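Local structure of putative tetR-family transcriptional regulator (Streptomyces coelicolor, 3FIW) at residues Ile31-Asp36 and Arg49-Arg54; Arg134-Phe139 and Met152-Ala157. The protein probably acts as a TetR-family transcriptional repressor, binding regulatory DNA through a helix-turn-helix domain. All coordinates share one frame; numbering follows the deposited sequence.

Overall arrangement
Interactions 1 and 2 belong to different parts of an all-helical chain. Interaction 1 joins helices 27-41 and 48-55 in the N-terminal TetR-family region, which holds the predicted helix-turn-helix. Interaction 2 joins helices 130-142 and 147-170 in the C-terminal region. Their centres lie 34 Å apart, on opposite sides of the chain's centre, and their nearest atoms are about 18 Å apart. They follow each other along the chain. Both are apolar helix-helix contacts with no hydrogen bond across them. No second subunit touches the segments of interaction 1, whereas helix 147-170 of interaction 2 also packs against the other subunit.

Interaction 1: Ile31-Asp36 and Arg49-Arg54; sequences ITEALD and RRLAKR
L51 reaches from helix 48-55 onto the backbone of helix 27-41 and lies over the E33-A34 peptide. The contact is apolar. One leucine makes all of its close approaches, and no hydrogen bond joins the two segments. L51 CD1 sits 3.7 Å from A34 N and 3.8 Å from E33 C. The other methyl, L51 CD2, meets A34 CB at 4.0 Å. The two branches overlap in what they touch: CD1 covers the peptide and also borders A34 CB, while CD2 meets that alanine methyl alone. CG of L51 is anti to the backbone N (chi1 172°), which carries the fork across to the facing helix. The small side chain of A34 is consistent with the close approach of the helices; the CA atoms of A34 and L51 are 6.2 Å apart.

E33 adds to the same surface with the base of its side chain. Its CB lies 3.9 Å from L51 CD1.

Residues around the contact extend this apolar layer. L51 also packs on V30 and L37 of helix 27-41, on L62 and on L72. A34 rests on M76 of helix 69-79. Nearby, D36 forms a salt bridge with R114.

Segment 49-54 lies in the predicted helix-turn-helix, 47-66. L51 turns its side chain inward, while R49 and K53 of the same helix are exposed. The arrangement is that of the hydrophobic core of a TetR-type DNA-binding domain, in which the first helix packs against the helix-turn-helix.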
# COMPACT_ATOMS: atom_id res chain seq x y z
N ILE A 31 -4.02 22.94 -10.40
CA ILE A 31 -3.99 21.56 -9.99
C ILE A 31 -3.24 20.74 -11.04
O ILE A 31 -2.51 19.83 -10.70
CB ILE A 31 -5.44 20.99 -9.73
CG1 ILE A 31 -6.08 21.66 -8.51
CG2 ILE A 31 -5.40 19.50 -9.53
CD1 ILE A 31 -7.63 21.60 -8.47
N THR A 32 -3.44 21.06 -12.30
CA THR A 32 -2.81 20.34 -13.41
C THR A 32 -1.33 20.62 -13.40
O THR A 32 -0.50 19.72 -13.62
CB THR A 32 -3.44 20.78 -14.76
OG1 THR A 32 -4.78 20.25 -14.84
CG2 THR A 32 -2.63 20.26 -15.94
N GLU A 33 -1.01 21.87 -13.09
CA GLU A 33 0.37 22.29 -12.93
C GLU A 33 1.05 21.66 -11.69
O GLU A 33 2.27 21.42 -11.69
CB GLU A 33 0.41 23.81 -12.87
CG GLU A 33 1.72 24.40 -13.35
CD GLU A 33 1.99 24.22 -14.85
OE1 GLU A 33 1.05 24.33 -15.69
OE2 GLU A 33 3.17 23.98 -15.17
N ALA A 34 0.25 21.35 -10.67
CA ALA A 34 0.76 20.75 -9.45
C ALA A 34 1.14 19.29 -9.69
O ALA A 34 2.21 18.80 -9.25
CB ALA A 34 -0.31 20.88 -8.37
N LEU A 35 0.26 18.60 -10.42
CA LEU A 35 0.47 17.22 -10.82
C LEU A 35 1.67 17.07 -11.76
O LEU A 35 2.40 16.06 -11.68
CB LEU A 35 -0.78 16.66 -11.44
CG LEU A 35 -1.99 16.40 -10.51
CD1 LEU A 35 -3.15 15.85 -11.29
CD2 LEU A 35 -1.63 15.46 -9.38
N ASP A 36 1.86 18.05 -12.65
CA ASP A 36 3.05 18.09 -13.47
C ASP A 36 4.30 18.32 -12.66
O ASP A 36 5.33 17.67 -12.92
CB ASP A 36 2.98 19.17 -14.55
CG ASP A 36 2.00 18.82 -15.67
OD1 ASP A 36 1.42 17.69 -15.72
OD2 ASP A 36 1.82 19.72 -16.52
N ARG A 49 5.33 27.17 -2.70
CA ARG A 49 6.29 28.09 -3.27
C ARG A 49 6.84 27.58 -4.62
O ARG A 49 6.99 28.36 -5.56
CB ARG A 49 7.35 28.56 -2.23
CG ARG A 49 8.73 27.99 -2.31
CD ARG A 49 9.74 28.96 -2.93
NE ARG A 49 11.08 28.34 -2.99
CZ ARG A 49 11.42 27.33 -3.81
NH1 ARG A 49 10.55 26.82 -4.68
NH2 ARG A 49 12.65 26.83 -3.78
N ARG A 50 7.04 26.28 -4.73
CA ARG A 50 7.60 25.72 -5.95
C ARG A 50 6.56 25.73 -7.08
O ARG A 50 6.90 26.04 -8.24
CB ARG A 50 8.08 24.30 -5.65
CG ARG A 50 9.40 23.95 -6.26
CD ARG A 50 10.03 22.87 -5.42
NE ARG A 50 11.40 22.61 -5.84
CZ ARG A 50 12.23 21.80 -5.20
NH1 ARG A 50 11.83 21.16 -4.10
NH2 ARG A 50 13.46 21.63 -5.66
N LEU A 51 5.31 25.43 -6.75
CA LEU A 51 4.22 25.53 -7.69
C LEU A 51 4.03 26.97 -8.18
O LEU A 51 3.87 27.20 -9.39
CB LEU A 51 2.92 24.97 -7.06
CG LEU A 51 1.56 25.11 -7.76
CD1 LEU A 51 1.50 24.44 -9.13
CD2 LEU A 51 0.51 24.52 -6.85
N ALA A 52 4.05 27.93 -7.25
CA ALA A 52 3.93 29.34 -7.60
C ALA A 52 4.94 29.69 -8.69
O ALA A 52 4.61 30.31 -9.70
CB ALA A 52 4.15 30.23 -6.39
N LYS A 53 6.18 29.28 -8.46
CA LYS A 53 7.29 29.59 -9.33
C LYS A 53 7.14 28.93 -10.70
O LYS A 53 7.34 29.59 -11.70
CB LYS A 53 8.59 29.22 -8.61
CG LYS A 53 9.69 28.67 -9.46
CD LYS A 53 10.73 29.73 -9.78
CE LYS A 53 11.98 29.04 -10.28
NZ LYS A 53 12.11 27.73 -9.56
N ARG A 54 6.76 27.65 -10.75
CA ARG A 54 6.36 26.98 -12.01
C ARG A 54 5.33 27.78 -12.80
O ARG A 54 5.36 27.81 -14.02
CB ARG A 54 5.78 25.56 -11.75
CG ARG A 54 6.73 24.35 -12.03
CD ARG A 54 8.23 24.76 -11.96
NE ARG A 54 9.14 23.86 -11.23
CZ ARG A 54 9.75 24.15 -10.07
NH1 ARG A 54 9.54 25.32 -9.47
NH2 ARG A 54 10.58 23.27 -9.49

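Interaction 2: Arg134-Phe139 and Met152-Ala157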
# COMPACT_ATOMS: atom_id res chain seq x y z
N ARG A 134 -21.58 2.16 -7.20
CA ARG A 134 -22.84 1.43 -7.12
C ARG A 134 -23.17 0.74 -8.42
O ARG A 134 -23.75 -0.34 -8.41
CB ARG A 134 -23.99 2.38 -6.72
CG ARG A 134 -25.37 1.73 -6.51
CD ARG A 134 -25.45 0.97 -5.18
NE ARG A 134 -25.33 -0.50 -5.30
CZ ARG A 134 -24.39 -1.25 -4.70
NH1 ARG A 134 -23.44 -0.70 -3.92
NH2 ARG A 134 -24.40 -2.58 -4.87
N ARG A 135 -22.82 1.37 -9.54
CA ARG A 135 -23.10 0.80 -10.87
C ARG A 135 -22.21 -0.44 -11.14
O ARG A 135 -22.68 -1.47 -11.65
CB ARG A 135 -22.96 1.86 -11.98
CG ARG A 135 -23.97 3.01 -11.91
CD ARG A 135 -24.33 3.57 -13.28
NE ARG A 135 -25.02 4.85 -13.15
CZ ARG A 135 -26.32 5.06 -13.39
NH1 ARG A 135 -27.13 4.09 -13.81
NH2 ARG A 135 -26.82 6.28 -13.22
N LYS A 136 -20.93 -0.30 -10.78
CA LYS A 136 -19.96 -1.39 -10.83
C LYS A 136 -20.41 -2.55 -9.95
O LYS A 136 -20.42 -3.69 -10.38
CB LYS A 136 -18.58 -0.89 -10.41
CG LYS A 136 -17.90 -0.03 -11.42
CD LYS A 136 -16.55 0.46 -10.89
CE LYS A 136 -15.93 1.45 -11.87
NZ LYS A 136 -14.66 1.92 -11.31
N MSE A 137 -20.82 -2.24 -8.72
CA MSE A 137 -21.31 -3.27 -7.83
C MSE A 137 -22.56 -3.96 -8.36
O MSE A 137 -22.64 -5.19 -8.30
CB MSE A 137 -21.58 -2.72 -6.45
CG MSE A 137 -21.50 -3.80 -5.39
SE MSE A 137 -19.63 -4.38 -5.19
CE MSE A 137 -18.70 -2.74 -4.58
N ASP A 138 -23.54 -3.18 -8.87
CA ASP A 138 -24.76 -3.72 -9.48
C ASP A 138 -24.48 -4.67 -10.62
O ASP A 138 -25.09 -5.73 -10.73
CB ASP A 138 -25.67 -2.59 -10.00
CG ASP A 138 -26.42 -1.87 -8.87
OD1 ASP A 138 -26.92 -0.73 -9.13
OD2 ASP A 138 -26.50 -2.46 -7.75
N PHE A 139 -23.54 -4.28 -11.49
CA PHE A 139 -23.08 -5.15 -12.56
C PHE A 139 -22.56 -6.51 -12.07
O PHE A 139 -22.86 -7.53 -12.68
CB PHE A 139 -21.99 -4.45 -13.37
CG PHE A 139 -21.27 -5.35 -14.30
CD1 PHE A 139 -21.88 -5.76 -15.51
CD2 PHE A 139 -20.02 -5.85 -13.97
CE1 PHE A 139 -21.21 -6.64 -16.40
CE2 PHE A 139 -19.33 -6.70 -14.83
CZ PHE A 139 -19.93 -7.10 -16.07
N MSE A 152 -16.12 -7.33 -0.90
CA MSE A 152 -14.81 -7.75 -0.34
C MSE A 152 -13.71 -7.83 -1.38
O MSE A 152 -12.63 -7.27 -1.16
CB MSE A 152 -14.95 -9.04 0.43
CG MSE A 152 -16.00 -8.92 1.56
SE MSE A 152 -15.45 -7.61 2.92
CE MSE A 152 -16.36 -6.02 2.35
N ALA A 153 -14.01 -8.48 -2.52
CA ALA A 153 -13.12 -8.56 -3.68
C ALA A 153 -12.69 -7.22 -4.17
O ALA A 153 -11.45 -6.96 -4.36
CB ALA A 153 -13.78 -9.34 -4.82
N MSE A 154 -13.68 -6.35 -4.35
CA MSE A 154 -13.39 -4.97 -4.75
C MSE A 154 -12.51 -4.22 -3.77
O MSE A 154 -11.62 -3.52 -4.19
CB MSE A 154 -14.69 -4.21 -4.97
CG MSE A 154 -15.48 -4.77 -6.10
SE MSE A 154 -14.85 -4.16 -7.83
CE MSE A 154 -15.53 -2.34 -7.72
N LEU A 155 -12.78 -4.32 -2.47
CA LEU A 155 -11.89 -3.76 -1.46
C LEU A 155 -10.47 -4.39 -1.51
O LEU A 155 -9.49 -3.66 -1.52
CB LEU A 155 -12.49 -3.90 -0.06
CG LEU A 155 -13.72 -3.02 0.22
CD1 LEU A 155 -14.27 -3.29 1.62
CD2 LEU A 155 -13.41 -1.52 0.05
N ALA A 156 -10.40 -5.73 -1.56
CA ALA A 156 -9.15 -6.45 -1.61
C ALA A 156 -8.30 -5.98 -2.77
O ALA A 156 -7.12 -5.75 -2.62
CB ALA A 156 -9.39 -8.00 -1.74
N ALA A 157 -8.93 -5.89 -3.93
CA ALA A 157 -8.28 -5.62 -5.19
C ALA A 157 -7.63 -4.26 -5.13
O ALA A 157 -6.49 -4.12 -5.50
CB ALA A 157 -9.29 -5.69 -6.34
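This is a light, apolar helix-helix contact in the C-terminal region, between helix 130-142 and the long helix 147-170. M137 and M154, both selenomethionines in this crystal, carry most of it. Only side chains bridge the gap, for the nearest CA atoms, those of M137 and M154, are 8.7 Å apart. The two segments bury 129 Å² between them, both sides summed.

The two long side chains slide past each other in opposite directions. The terminal methyl of M137 does the touching on one side: its CE lies 4.1 Å from M154 CG. M137 has CG anti to the backbone N (chi1 -155°), and bends at chi2 and chi3 bring its end closer to the other helix than its start suggests. M154 is also bent, at chi2 and chi3, and its own methyl goes to a different neighbour. M154 CE approaches K136 CB at 4.3 Å. K136 thus contributes the base of its side chain, while its extended chain takes NZ to a hydrogen bond with N103 OD1 of helix 96-112.

The surroundings tie the two helices in further. M137 packs on E147, A150 and Q151, earlier on helix 147-170, and M154 packs on F100. R134 forms a salt bridge with E147. Within its own helix R134 also forms a salt bridge with D138, whose NE to OD2 hydrogen bond, 3.3 Å, is weak. Beyond the contact, A153 packs on L204 and A156 on F160 of the second subunit.

Two successive helices, joined by a short connection, cross steeply here and meet through their side chains. They are part of the all-helical C-terminal domain characteristic of TetR-family regulators.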